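Local coordinates for DNA repair protein rhp9/CRB2 (Schizosaccharomyces pombe, PDB 2FHD) that probably recognises histone H4 in a particular methylation state through its tandem tudor domains, in DNA repair, at residues A[3-14]-A[23-31]. Sequence-based numbering, arbitrary orientation.
Residue 3 of segment 3-14 comes from a tag, linker or insertion. With PO4 (phosphate ion), chain F; PO4 (phosphate ion), chain B.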
loop_
_atom_site.group_PDB
_atom_site.type_symbol
_atom_site.label_atom_id
_atom_site.label_comp_id
_atom_site.label_asym_id
_atom_site.label_seq_id
_atom_site.Cartn_x
_atom_site.Cartn_y
_atom_site.Cartn_z
HETATM N N MSE A 3 6.317 4.077 4.617
HETATM C CA MSE A 3 7.740 4.125 5.071
HETATM C C MSE A 3 8.338 2.902 5.760
HETATM O O MSE A 3 8.242 2.662 6.953
HETATM C CB MSE A 3 8.160 5.447 5.700
HETATM C CG MSE A 3 9.495 6.012 5.158
HETATM SE SE MSE A 3 9.379 6.612 3.165
HETATM C CE MSE A 3 11.327 5.923 2.572
ATOM N N SER A 4 9.006 2.124 4.961
ATOM C CA SER A 4 9.271 0.787 5.299
ATOM C C SER A 4 10.775 0.523 5.357
ATOM O O SER A 4 11.590 1.290 4.773
ATOM C CB SER A 4 8.659 -0.011 4.141
ATOM O OG SER A 4 9.549 -0.958 3.615
ATOM N N ARG A 5 11.219 -0.457 6.126
ATOM C CA ARG A 5 11.749 -0.368 7.435
ATOM C C ARG A 5 12.871 -1.355 6.953
ATOM O O ARG A 5 12.646 -2.556 6.759
ATOM C CB ARG A 5 10.843 -0.954 8.509
ATOM C CG ARG A 5 11.555 -1.540 9.775
ATOM C CD ARG A 5 11.465 -0.671 11.050
ATOM N NE ARG A 5 10.110 -0.176 11.339
ATOM C CZ ARG A 5 9.829 1.007 11.904
ATOM N NH1 ARG A 5 8.556 1.357 12.090
ATOM N NH2 ARG A 5 10.808 1.852 12.272
ATOM N N ARG A 6 14.028 -0.797 6.624
ATOM C CA ARG A 6 15.125 -1.539 6.042
ATOM C C ARG A 6 16.396 -0.921 6.646
ATOM O O ARG A 6 16.339 0.175 7.197
ATOM C CB ARG A 6 15.127 -1.341 4.520
ATOM C CG ARG A 6 13.996 -1.962 3.745
ATOM C CD ARG A 6 14.126 -3.547 3.784
ATOM N NE ARG A 6 13.091 -4.269 3.045
ATOM C CZ ARG A 6 11.802 -4.412 3.415
ATOM N NH1 ARG A 6 11.319 -3.813 4.512
ATOM N NH2 ARG A 6 10.945 -5.117 2.636
ATOM N N SER A 7 17.540 -1.597 6.552
ATOM C CA SER A 7 18.822 -1.013 6.977
ATOM C C SER A 7 19.171 0.189 6.073
ATOM O O SER A 7 18.735 0.234 4.913
ATOM C CB SER A 7 19.921 -2.081 6.817
ATOM O OG SER A 7 21.237 -1.503 6.934
ATOM N N PHE A 8 20.005 1.103 6.565
ATOM C CA PHE A 8 20.486 2.271 5.803
ATOM C C PHE A 8 21.264 1.843 4.552
ATOM O O PHE A 8 21.253 2.536 3.556
ATOM C CB PHE A 8 21.341 3.236 6.678
ATOM C CG PHE A 8 22.701 2.655 7.134
ATOM C CD1 PHE A 8 22.839 2.044 8.369
ATOM C CD2 PHE A 8 23.822 2.744 6.324
ATOM C CE1 PHE A 8 24.069 1.572 8.781
ATOM C CE2 PHE A 8 25.069 2.283 6.732
ATOM C CZ PHE A 8 25.200 1.697 7.950
ATOM N N LYS A 9 21.921 0.698 4.644
ATOM C CA LYS A 9 22.638 0.049 3.536
ATOM C C LYS A 9 21.744 -0.250 2.288
ATOM O O LYS A 9 22.260 -0.363 1.203
ATOM C CB LYS A 9 23.275 -1.225 4.095
ATOM C CG LYS A 9 24.453 -0.876 4.984
ATOM C CD LYS A 9 24.830 -1.950 6.009
ATOM C CE LYS A 9 26.322 -1.783 6.485
ATOM N NZ LYS A 9 26.862 -2.902 7.397
ATOM N N ASN A 10 20.418 -0.342 2.483
ATOM C CA ASN A 10 19.418 -0.322 1.404
ATOM C C ASN A 10 19.091 1.036 0.715
ATOM O O ASN A 10 18.280 1.068 -0.227
ATOM C CB ASN A 10 18.086 -0.895 1.861
ATOM C CG ASN A 10 18.186 -2.375 2.161
ATOM O OD1 ASN A 10 19.094 -2.787 2.870
ATOM N ND2 ASN A 10 17.269 -3.191 1.588
ATOM N N ARG A 11 19.713 2.120 1.161
ATOM C CA ARG A 11 19.520 3.396 0.473
ATOM C C ARG A 11 20.148 3.432 -0.925
ATOM O O ARG A 11 21.342 3.128 -1.108
ATOM C CB ARG A 11 20.033 4.549 1.349
ATOM C CG ARG A 11 19.316 4.667 2.713
ATOM C CD ARG A 11 17.844 5.114 2.529
ATOM N NE ARG A 11 17.761 6.513 2.179
ATOM C CZ ARG A 11 16.654 7.085 1.738
ATOM N NH1 ARG A 11 15.605 6.332 1.551
ATOM N NH2 ARG A 11 16.598 8.398 1.460
ATOM N N VAL A 12 19.335 3.867 -1.887
ATOM C CA VAL A 12 19.709 3.927 -3.299
ATOM C C VAL A 12 19.352 5.304 -3.851
ATOM O O VAL A 12 18.651 6.083 -3.174
ATOM C CB VAL A 12 19.037 2.751 -4.178
ATOM C CG1 VAL A 12 19.641 1.377 -3.719
ATOM C CG2 VAL A 12 17.447 2.690 -4.038
ATOM N N LEU A 13 19.852 5.571 -5.050
ATOM C CA LEU A 13 19.378 6.591 -5.926
ATOM C C LEU A 13 18.663 5.808 -7.051
ATOM O O LEU A 13 19.258 4.947 -7.717
ATOM C CB LEU A 13 20.563 7.424 -6.454
ATOM C CG LEU A 13 21.198 8.381 -5.414
ATOM C CD1 LEU A 13 22.633 8.832 -5.806
ATOM C CD2 LEU A 13 20.325 9.664 -5.138
ATOM N N ALA A 14 17.375 6.055 -7.227
ATOM C CA ALA A 14 16.600 5.243 -8.086
ATOM C C ALA A 14 16.022 6.206 -9.124
ATOM O O ALA A 14 15.701 7.362 -8.813
ATOM C CB ALA A 14 15.515 4.523 -7.263
ATOM N N TYR A 23 17.096 10.879 -10.944
ATOM C CA TYR A 23 17.351 9.935 -9.836
ATOM C C TYR A 23 17.142 10.577 -8.473
ATOM O O TYR A 23 17.686 11.679 -8.182
ATOM C CB TYR A 23 18.781 9.383 -9.858
ATOM C CG TYR A 23 18.973 8.287 -10.903
ATOM C CD1 TYR A 23 18.923 8.599 -12.276
ATOM C CD2 TYR A 23 19.176 6.965 -10.541
ATOM C CE1 TYR A 23 19.062 7.647 -13.258
ATOM C CE2 TYR A 23 19.311 5.964 -11.537
ATOM C CZ TYR A 23 19.269 6.336 -12.886
ATOM O OH TYR A 23 19.439 5.432 -13.894
ATOM N N TYR A 24 16.383 9.914 -7.623
ATOM C CA TYR A 24 16.174 10.446 -6.285
ATOM C C TYR A 24 16.585 9.438 -5.229
ATOM O O TYR A 24 16.624 8.227 -5.521
ATOM C CB TYR A 24 14.702 10.807 -6.059
ATOM C CG TYR A 24 14.196 11.981 -6.844
ATOM C CD1 TYR A 24 14.345 13.276 -6.403
ATOM C CD2 TYR A 24 13.527 11.790 -8.038
ATOM C CE1 TYR A 24 13.862 14.374 -7.182
ATOM C CE2 TYR A 24 13.033 12.817 -8.778
ATOM C CZ TYR A 24 13.199 14.113 -8.369
ATOM O OH TYR A 24 12.635 15.134 -9.176
ATOM N N PRO A 25 16.799 9.905 -3.979
ATOM C CA PRO A 25 17.016 8.985 -2.812
ATOM C C PRO A 25 15.805 8.031 -2.588
ATOM O O PRO A 25 14.655 8.452 -2.630
ATOM C CB PRO A 25 17.210 9.964 -1.626
ATOM C CG PRO A 25 17.725 11.262 -2.262
ATOM C CD PRO A 25 16.869 11.330 -3.557
ATOM N N ALA A 26 16.054 6.749 -2.336
ATOM C CA ALA A 26 14.945 5.853 -2.100
ATOM C C ALA A 26 15.544 4.766 -1.221
ATOM O O ALA A 26 16.778 4.728 -0.997
ATOM C CB ALA A 26 14.507 5.309 -3.395
ATOM N N THR A 27 14.689 3.877 -0.741
ATOM C CA THR A 27 15.069 2.636 -0.091
ATOM C C THR A 27 14.769 1.431 -1.006
ATOM O O THR A 27 13.668 1.299 -1.569
ATOM C CB THR A 27 14.248 2.571 1.178
ATOM O OG1 THR A 27 14.619 3.706 1.981
ATOM C CG2 THR A 27 14.519 1.284 2.014
ATOM N N LEU A 28 15.776 0.592 -1.228
ATOM C CA LEU A 28 15.583 -0.719 -1.858
ATOM C C LEU A 28 14.746 -1.639 -0.907
ATOM O O LEU A 28 15.183 -1.975 0.207
ATOM C CB LEU A 28 16.937 -1.375 -2.198
ATOM C CG LEU A 28 16.949 -2.757 -2.899
ATOM C CD1 LEU A 28 15.928 -2.783 -4.017
ATOM C CD2 LEU A 28 18.346 -3.241 -3.375
ATOM N N VAL A 29 13.561 -2.001 -1.374
ATOM C CA VAL A 29 12.569 -2.660 -0.578
ATOM C C VAL A 29 12.654 -4.205 -0.777
ATOM O O VAL A 29 12.635 -4.980 0.200
ATOM C CB VAL A 29 11.120 -2.078 -0.917
ATOM C CG1 VAL A 29 10.064 -2.920 -0.260
ATOM C CG2 VAL A 29 10.929 -0.697 -0.426
ATOM N N ALA A 30 12.834 -4.652 -2.024
ATOM C CA ALA A 30 12.794 -6.051 -2.362
ATOM C C ALA A 30 13.184 -6.240 -3.833
ATOM O O ALA A 30 12.825 -5.398 -4.674
ATOM C CB ALA A 30 11.377 -6.576 -2.154
ATOM N N PRO A 31 13.804 -7.413 -4.167
ATOM C CA PRO A 31 13.957 -7.846 -5.550
ATOM C C PRO A 31 12.571 -8.243 -6.087
ATOM O O PRO A 31 11.664 -8.671 -5.335
ATOM C CB PRO A 31 14.892 -9.057 -5.432
ATOM C CG PRO A 31 14.508 -9.687 -4.014
ATOM C CD PRO A 31 14.288 -8.434 -3.173
HETATM P P PO4 F . 7.677 -3.009 7.253
HETATM O O1 PO4 F . 6.224 -3.489 7.394
HETATM O O2 PO4 F . 7.858 -1.708 8.042
HETATM O O3 PO4 F . 8.685 -4.040 7.755
HETATM O O4 PO4 F . 7.983 -2.835 5.756
HETATM P P PO4 B . 7.723 -6.022 4.969
HETATM O O1 PO4 B . 8.103 -4.912 3.977
HETATM O O2 PO4 B . 7.586 -7.349 4.216
HETATM O O3 PO4 B . 8.753 -6.185 6.085
HETATM O O4 PO4 B . 6.421 -5.611 5.676
#
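V12 and A26 pair backbone to backbone at the middle of an antiparallel hairpin, the first two strands of the SH3-like barrel of the first tudor domain. Strands 11-14 and 23-31 run with their N-to-C directions at 154°. V12 and A14 form the hydrogen-bonded pairs with A26 and Y24; R11 with T27 and L13 with P25 are the non-hydrogen-bonded ones, where a proline fits without losing a bond to strand 11-14. V12 N reaches A26 O at 2.8 Å, and the ladder runs on before the start of strand 11-14, L28 N giving its hydrogen to N10 O at 2.7 Å. There the N10 side chain takes over the next rung: its ND2 donates to L28 O at 2.8 Å, nearly straight and in the amide plane.

The side chains of V12, A14 and A26 meet on one face of the sheet, where V12 and A14 also touch V44 of strand 41-46. On the other face R11 folds back over its neighbour strand, its chain turned at chi2 (-68°) and chi3 (-74°), which brings NH1 round to T27 OG1, in the guanidinium plane at 2.8 Å; A26 O lies over one face of the group. D47 bridges to its NH2, and NE bonds V98 O from the second tudor domain.

Farther out, R6 lays CB and CG against T27 CG2, 3.7 Å from CB, and then grips V29 O side-on with NE and NH2. An alanine in its place would probably leave V29 O without these two donors and the start of the chain less firmly held. R6 NH1 also bonds R5 O, helping fix the group's rotation, while R6 NH2 donates to O1 of the chain B phosphate, probably from the crystallisation liquor, in the guanidinium plane at 3.1 Å.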